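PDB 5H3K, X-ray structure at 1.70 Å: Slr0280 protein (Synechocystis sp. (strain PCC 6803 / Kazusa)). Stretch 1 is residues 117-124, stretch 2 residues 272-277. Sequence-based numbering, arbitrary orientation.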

# COMPACT_ATOMS: atom_id res chain seq x y z
N ARG A 117 7.56 14.33 16.18
CA ARG A 117 7.28 13.33 17.19
C ARG A 117 6.39 12.23 16.64
O ARG A 117 5.45 12.50 15.88
CB ARG A 117 6.63 13.96 18.42
CG ARG A 117 5.27 14.58 18.17
CD ARG A 117 4.72 15.21 19.44
NE ARG A 117 4.06 14.23 20.31
CZ ARG A 117 3.54 14.52 21.50
NH1 ARG A 117 3.61 15.76 21.97
NH2 ARG A 117 2.95 13.58 22.22
N PHE A 118 6.68 10.99 17.01
CA PHE A 118 5.88 9.89 16.51
C PHE A 118 4.78 9.51 17.49
O PHE A 118 5.03 9.31 18.67
CB PHE A 118 6.77 8.69 16.20
CG PHE A 118 6.03 7.54 15.57
CD1 PHE A 118 5.66 6.45 16.33
CD2 PHE A 118 5.70 7.57 14.22
CE1 PHE A 118 4.98 5.38 15.75
CE2 PHE A 118 5.01 6.50 13.64
CZ PHE A 118 4.65 5.41 14.41
N VAL A 119 3.54 9.47 16.99
CA VAL A 119 2.41 8.98 17.76
C VAL A 119 1.67 8.06 16.80
O VAL A 119 1.04 8.53 15.85
CB VAL A 119 1.49 10.13 18.25
CG1 VAL A 119 0.31 9.57 19.02
CG2 VAL A 119 2.27 11.10 19.13
N ALA A 120 1.78 6.75 17.03
CA ALA A 120 1.29 5.75 16.08
C ALA A 120 -0.10 6.09 15.55
O ALA A 120 -1.00 6.38 16.34
CB ALA A 120 1.27 4.37 16.73
N PRO A 121 -0.29 6.04 14.22
CA PRO A 121 0.67 5.57 13.21
C PRO A 121 1.43 6.67 12.49
O PRO A 121 1.99 6.40 11.43
CB PRO A 121 -0.24 4.88 12.19
CG PRO A 121 -1.47 5.76 12.18
CD PRO A 121 -1.64 6.22 13.64
N ASN A 122 1.46 7.89 13.02
CA ASN A 122 1.98 9.02 12.26
C ASN A 122 3.17 9.73 12.89
O ASN A 122 3.34 9.72 14.11
CB ASN A 122 0.87 10.06 12.04
CG ASN A 122 -0.34 9.47 11.35
OD1 ASN A 122 -0.22 8.86 10.29
ND2 ASN A 122 -1.50 9.64 11.96
N ARG A 123 3.95 10.39 12.04
CA ARG A 123 5.07 11.23 12.47
C ARG A 123 4.63 12.69 12.35
O ARG A 123 4.52 13.22 11.24
CB ARG A 123 6.28 10.97 11.57
CG ARG A 123 7.51 11.82 11.87
CD ARG A 123 8.59 11.56 10.84
NE ARG A 123 9.87 12.20 11.14
CZ ARG A 123 10.50 13.05 10.32
NH1 ARG A 123 9.97 13.36 9.15
NH2 ARG A 123 11.67 13.57 10.67
N TYR A 124 4.41 13.35 13.48
CA TYR A 124 3.87 14.71 13.48
C TYR A 124 4.96 15.78 13.47
O TYR A 124 5.90 15.72 14.26
CB TYR A 124 2.94 14.91 14.69
CG TYR A 124 1.71 14.04 14.64
CD1 TYR A 124 0.54 14.48 14.06
CD2 TYR A 124 1.74 12.74 15.16
CE1 TYR A 124 -0.58 13.67 14.00
CE2 TYR A 124 0.63 11.93 15.10
CZ TYR A 124 -0.53 12.40 14.53
OH TYR A 124 -1.64 11.57 14.48
N THR A 272 16.01 11.20 1.23
CA THR A 272 16.19 10.17 2.26
C THR A 272 15.72 10.73 3.59
O THR A 272 16.28 11.69 4.10
CB THR A 272 17.66 9.69 2.35
OG1 THR A 272 18.09 9.15 1.10
CG2 THR A 272 17.82 8.62 3.44
N ILE A 273 14.65 10.14 4.13
CA ILE A 273 14.08 10.60 5.39
C ILE A 273 14.19 9.50 6.43
O ILE A 273 13.62 8.41 6.27
CB ILE A 273 12.59 11.01 5.26
CG1 ILE A 273 12.40 12.16 4.26
CG2 ILE A 273 12.04 11.41 6.62
CD1 ILE A 273 13.02 13.51 4.68
N ASN A 274 14.93 9.78 7.50
CA ASN A 274 14.90 8.92 8.67
C ASN A 274 13.62 9.24 9.44
O ASN A 274 13.49 10.30 10.06
CB ASN A 274 16.16 9.10 9.52
CG ASN A 274 17.44 8.83 8.73
OD1 ASN A 274 17.57 7.80 8.07
ND2 ASN A 274 18.37 9.77 8.78
N TRP A 275 12.66 8.32 9.36
CA TRP A 275 11.27 8.62 9.70
C TRP A 275 10.98 8.34 11.16
O TRP A 275 10.52 9.21 11.89
CB TRP A 275 10.35 7.82 8.78
CG TRP A 275 8.92 8.27 8.76
CD1 TRP A 275 8.44 9.43 8.22
CD2 TRP A 275 7.79 7.54 9.23
NE1 TRP A 275 7.07 9.47 8.37
CE2 TRP A 275 6.65 8.33 8.99
CE3 TRP A 275 7.63 6.30 9.87
CZ2 TRP A 275 5.35 7.92 9.34
CZ3 TRP A 275 6.35 5.89 10.22
CH2 TRP A 275 5.23 6.69 9.96
N THR A 276 11.23 7.11 11.58
CA THR A 276 11.23 6.84 13.01
C THR A 276 12.34 5.83 13.26
O THR A 276 13.00 5.40 12.31
CB THR A 276 9.85 6.34 13.50
OG1 THR A 276 9.74 6.56 14.92
CG2 THR A 276 9.67 4.85 13.19
N GLU A 277 12.58 5.48 14.52
CA GLU A 277 13.57 4.45 14.78
C GLU A 277 13.16 3.18 14.04
O GLU A 277 12.03 2.69 14.21
CB GLU A 277 13.71 4.17 16.27
CG GLU A 277 14.49 2.88 16.54
CD GLU A 277 15.10 2.82 17.93
OE1 GLU A 277 15.02 3.83 18.66
OE2 GLU A 277 15.66 1.76 18.28

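No hydrogen bond joins these two stretches, although the side chain of Arg-123 lies against the strand that carries Trp-275. Arg-123 NE comes within 3.2 Å of Trp-275 O, but the angle is too poor for a hydrogen bond. The guanidinium presents a face to Trp-275 CA and Asn-274 O, so its in-plane N-H bonds are badly aimed at that carbonyl oxygen. All three of its nitrogens find hydrogen-bond partners elsewhere in the structure.

Stretch 1 is a tight hairpin. Its two strands are tied by four backbone hydrogen bonds: Arg-117 and Tyr-124 pair in both directions, as do Val-119 and Asn-122. Between them, Ala-120 and Pro-121 make the turn, with a cis peptide bond before the proline. Strand 272-276 does not extend this sheet. It crosses strand 122-124 at 111°, with the axes 8.2 Å apart at their closest, so side chains make most of the contact.

Arg-123 and Trp-275 each have 97 Å² covered by the other stretch, the largest areas here. Arg-123 is extended, with its first three chi angles all t. Arg-123 CD sits over the face of the indole, 3.7 Å from the centroid of the Trp-275 five-membered ring. This is a CH-pi contact: the methylene next to the charged group meets the electron-rich ring.

Phe-118 directs its ring edge toward the face of Trp-275. The planes meet at 73°, and Phe-118 CE2 lies 3.7 Å from Trp-275 CH2. Phe-118 CB also packs 3.9 Å from Thr-276 OG1, a van der Waals contact.

Pro-121 O lies near the plane of the indole, 3.6 Å from Trp-275 CH2. This carbonyl is buried by the contact and has no hydrogen-bond partner in the model. Ile-273 adds a smaller contact, with its CG2 3.8 Å from Arg-123 NH1.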